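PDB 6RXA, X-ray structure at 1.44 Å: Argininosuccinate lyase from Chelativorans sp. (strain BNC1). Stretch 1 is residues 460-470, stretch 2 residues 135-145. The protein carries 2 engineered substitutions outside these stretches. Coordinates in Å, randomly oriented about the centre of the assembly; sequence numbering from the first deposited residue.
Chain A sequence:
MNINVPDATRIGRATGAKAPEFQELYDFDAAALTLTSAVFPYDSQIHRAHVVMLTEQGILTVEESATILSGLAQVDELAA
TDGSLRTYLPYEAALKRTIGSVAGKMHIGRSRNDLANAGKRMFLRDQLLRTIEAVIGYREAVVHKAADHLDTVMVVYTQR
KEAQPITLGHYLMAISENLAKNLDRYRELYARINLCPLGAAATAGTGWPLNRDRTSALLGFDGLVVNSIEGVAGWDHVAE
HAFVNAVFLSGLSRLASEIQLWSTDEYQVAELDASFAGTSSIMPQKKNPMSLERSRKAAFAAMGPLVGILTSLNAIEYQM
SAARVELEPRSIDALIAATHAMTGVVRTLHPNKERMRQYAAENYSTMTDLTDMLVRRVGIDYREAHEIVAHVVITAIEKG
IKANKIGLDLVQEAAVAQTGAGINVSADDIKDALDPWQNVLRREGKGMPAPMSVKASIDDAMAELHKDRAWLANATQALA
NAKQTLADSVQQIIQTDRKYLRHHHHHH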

# COMPACT_ATOMS: atom_id res chain seq x y z
N ASP A 460 33.44 -17.25 -4.43
CA ASP A 460 33.16 -16.25 -3.41
C ASP A 460 31.85 -16.54 -2.69
O ASP A 460 31.76 -16.39 -1.46
CB ASP A 460 33.11 -14.86 -4.05
CG ASP A 460 34.50 -14.32 -4.37
OD1 ASP A 460 35.49 -14.95 -3.94
OD2 ASP A 460 34.59 -13.28 -5.06
N ALA A 461 30.81 -16.94 -3.44
CA ALA A 461 29.51 -17.20 -2.83
C ALA A 461 29.56 -18.42 -1.91
O ALA A 461 28.88 -18.46 -0.88
CB ALA A 461 28.46 -17.38 -3.92
N MET A 462 30.35 -19.43 -2.28
CA MET A 462 30.47 -20.60 -1.42
C MET A 462 31.12 -20.22 -0.09
O MET A 462 30.73 -20.72 0.97
CB MET A 462 31.27 -21.69 -2.14
CG MET A 462 30.56 -22.28 -3.36
SD MET A 462 29.12 -23.27 -2.92
CE MET A 462 29.90 -24.78 -2.35
N ALA A 463 32.11 -19.32 -0.13
CA ALA A 463 32.70 -18.85 1.12
C ALA A 463 31.70 -18.04 1.92
O ALA A 463 31.63 -18.16 3.15
CB ALA A 463 33.95 -18.03 0.82
N GLU A 464 30.90 -17.20 1.25
CA GLU A 464 29.87 -16.43 1.93
C GLU A 464 28.82 -17.35 2.55
O GLU A 464 28.36 -17.11 3.67
CB GLU A 464 29.25 -15.42 0.97
CG GLU A 464 30.16 -14.24 0.67
CD GLU A 464 29.57 -13.20 -0.27
OE1 GLU A 464 28.44 -13.36 -0.79
OE2 GLU A 464 30.26 -12.19 -0.51
N LEU A 465 28.44 -18.42 1.84
CA LEU A 465 27.44 -19.34 2.36
C LEU A 465 27.93 -20.03 3.63
O LEU A 465 27.15 -20.28 4.55
CB LEU A 465 27.09 -20.38 1.29
CG LEU A 465 26.03 -19.92 0.28
CD1 LEU A 465 26.07 -20.80 -0.96
CD2 LEU A 465 24.65 -19.94 0.92
N HIS A 466 29.22 -20.38 3.67
CA HIS A 466 29.79 -20.91 4.90
C HIS A 466 29.61 -19.93 6.05
O HIS A 466 29.24 -20.33 7.16
CB HIS A 466 31.27 -21.22 4.67
CG HIS A 466 31.94 -21.81 5.86
ND1 HIS A 466 31.86 -23.15 6.17
CD2 HIS A 466 32.67 -21.24 6.85
CE1 HIS A 466 32.52 -23.38 7.29
NE2 HIS A 466 33.02 -22.24 7.72
N LYS A 467 29.86 -18.64 5.81
CA LYS A 467 29.66 -17.64 6.85
C LYS A 467 28.18 -17.46 7.20
O LYS A 467 27.85 -17.27 8.38
CB LYS A 467 30.28 -16.31 6.41
CG LYS A 467 31.81 -16.33 6.32
CD LYS A 467 32.32 -14.99 5.80
CE LYS A 467 33.43 -14.41 6.66
NZ LYS A 467 34.75 -14.50 5.97
N ASP A 468 27.29 -17.53 6.20
CA ASP A 468 25.86 -17.45 6.45
C ASP A 468 25.43 -18.56 7.42
O ASP A 468 24.69 -18.32 8.39
CB ASP A 468 25.06 -17.65 5.15
CG ASP A 468 25.25 -16.55 4.10
OD1 ASP A 468 25.52 -15.37 4.45
OD2 ASP A 468 25.07 -16.86 2.89
N ARG A 469 25.88 -19.79 7.16
CA ARG A 469 25.51 -20.92 8.01
C ARG A 469 26.11 -20.78 9.40
O ARG A 469 25.46 -21.11 10.39
CB ARG A 469 25.92 -22.24 7.34
CG ARG A 469 25.15 -22.58 6.07
CD ARG A 469 25.46 -24.00 5.56
NE ARG A 469 26.84 -24.07 5.07
CZ ARG A 469 27.20 -23.91 3.79
NH1 ARG A 469 28.48 -23.99 3.48
NH2 ARG A 469 26.31 -23.67 2.84
N ALA A 470 27.33 -20.25 9.50
CA ALA A 470 27.95 -20.09 10.81
C ALA A 470 27.21 -19.05 11.64
O ALA A 470 27.00 -19.25 12.85
CB ALA A 470 29.42 -19.71 10.63
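Stretch 2 135-145: VIGYREAVVHK

Long side chains reach across a helix pair by their rotamers, as residues 135-145 on residues 460-470 illustrate. Both stretches are helical throughout, and the second runs nearly antiparallel to the first, with a signed crossing angle of -159° and axes 10.6 Å apart at closest approach. The register sets the CA of Val143 7.3 Å from that of Ala461, and the CA of Ile136 7.1 Å from that of Asp468.

Arg139 points toward the partner helix and is extended, with chi1, chi2 and chi3 all t, so its guanidinium passes among Ala461, Glu464, Leu465 and Asp468. There Arg139 NH2 donates to Glu464 OE1 at 2.7 Å, while Arg139 NH1 makes a weak hydrogen bond to Asp468 OD2 at 2.9 Å; both are salt bridges. The acids lie near the guanidinium plane, leaving one face to Leu465 CG and Ala461 O.

Leu465 (m, t) answers as a knob among Ile136, Arg139, Glu140 and Val143, its CD2 3.7 Å from Arg139 CD. Ile136, also m, t, brings CD1 to 3.7 Å from Asp468 CB.

Glu140 leaves its backbone sideways, but its m, t conformation carries OE2 to 2.8 Å from Arg469 NH2, a third salt bridge. His144, chi1 m, meets Met462 SD edge-on, with its NE2 3.7 Å from the sulfur.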

# COMPACT_ATOMS: atom_id res chain seq x y z
N VAL A 135 16.17 -19.02 3.45
CA VAL A 135 16.84 -18.21 2.43
C VAL A 135 18.23 -18.75 2.13
O VAL A 135 18.67 -18.75 0.98
CB VAL A 135 16.87 -16.73 2.85
CG1 VAL A 135 17.68 -15.89 1.85
CG2 VAL A 135 15.45 -16.19 2.94
N ILE A 136 18.95 -19.26 3.15
CA ILE A 136 20.23 -19.92 2.90
C ILE A 136 20.03 -21.14 2.02
O ILE A 136 20.78 -21.37 1.06
CB ILE A 136 20.92 -20.26 4.24
CG1 ILE A 136 21.42 -19.01 4.93
CG2 ILE A 136 22.06 -21.26 3.99
CD1 ILE A 136 21.94 -19.28 6.34
N GLY A 137 19.00 -21.95 2.30
CA GLY A 137 18.75 -23.12 1.47
C GLY A 137 18.44 -22.75 0.03
O GLY A 137 18.84 -23.45 -0.90
N TYR A 138 17.72 -21.65 -0.16
CA TYR A 138 17.42 -21.15 -1.50
C TYR A 138 18.70 -20.70 -2.20
O TYR A 138 18.95 -21.08 -3.34
CB TYR A 138 16.44 -20.00 -1.32
CG TYR A 138 15.85 -19.29 -2.53
CD1 TYR A 138 15.61 -19.93 -3.73
CD2 TYR A 138 15.49 -17.95 -2.42
CE1 TYR A 138 15.04 -19.25 -4.79
CE2 TYR A 138 14.91 -17.26 -3.48
CZ TYR A 138 14.69 -17.92 -4.66
OH TYR A 138 14.13 -17.25 -5.73
N ARG A 139 19.54 -19.94 -1.49
CA ARG A 139 20.81 -19.52 -2.07
C ARG A 139 21.70 -20.71 -2.39
O ARG A 139 22.36 -20.74 -3.44
CB ARG A 139 21.51 -18.52 -1.16
CG ARG A 139 22.76 -17.93 -1.79
CD ARG A 139 23.44 -16.97 -0.86
NE ARG A 139 24.55 -16.31 -1.54
CZ ARG A 139 25.49 -15.61 -0.94
NH1 ARG A 139 25.49 -15.50 0.38
NH2 ARG A 139 26.44 -15.02 -1.66
N GLU A 140 21.72 -21.72 -1.51
CA GLU A 140 22.49 -22.93 -1.78
C GLU A 140 22.05 -23.58 -3.09
O GLU A 140 22.88 -23.94 -3.93
CB GLU A 140 22.37 -23.94 -0.64
CG GLU A 140 23.16 -23.59 0.59
CD GLU A 140 22.88 -24.50 1.77
OE1 GLU A 140 21.96 -25.34 1.66
OE2 GLU A 140 23.55 -24.36 2.81
N ALA A 141 20.73 -23.73 -3.27
CA ALA A 141 20.23 -24.35 -4.50
C ALA A 141 20.62 -23.54 -5.73
O ALA A 141 20.99 -24.11 -6.77
CB ALA A 141 18.73 -24.53 -4.41
N VAL A 142 20.55 -22.22 -5.63
CA VAL A 142 20.89 -21.32 -6.74
C VAL A 142 22.36 -21.45 -7.11
O VAL A 142 22.71 -21.59 -8.29
CB VAL A 142 20.53 -19.88 -6.34
CG1 VAL A 142 21.17 -18.84 -7.24
CG2 VAL A 142 19.01 -19.70 -6.31
N VAL A 143 23.25 -21.38 -6.12
CA VAL A 143 24.69 -21.42 -6.40
C VAL A 143 25.10 -22.80 -6.88
O VAL A 143 25.90 -22.93 -7.82
CB VAL A 143 25.48 -21.00 -5.15
CG1 VAL A 143 26.97 -21.20 -5.36
CG2 VAL A 143 25.20 -19.56 -4.79
N HIS A 144 24.57 -23.86 -6.26
CA HIS A 144 24.94 -25.21 -6.66
C HIS A 144 24.43 -25.52 -8.06
O HIS A 144 25.12 -26.21 -8.84
CB HIS A 144 24.45 -26.21 -5.61
CG HIS A 144 24.98 -25.92 -4.23
ND1 HIS A 144 24.57 -26.61 -3.11
CD2 HIS A 144 25.88 -25.01 -3.80
CE1 HIS A 144 25.19 -26.14 -2.05
NE2 HIS A 144 25.99 -25.16 -2.43
N LYS A 145 23.25 -25.00 -8.42
CA LYS A 145 22.76 -25.11 -9.79
C LYS A 145 23.66 -24.34 -10.76
O LYS A 145 24.02 -24.85 -11.82
CB LYS A 145 21.32 -24.61 -9.86
CG LYS A 145 20.57 -24.92 -11.16
CD LYS A 145 20.17 -26.38 -11.31
CE LYS A 145 19.11 -26.55 -12.39
NZ LYS A 145 18.59 -27.94 -12.42
O HOH W 1 26.61 -13.85 2.56
O HOH W 2 27.18 -24.36 0.00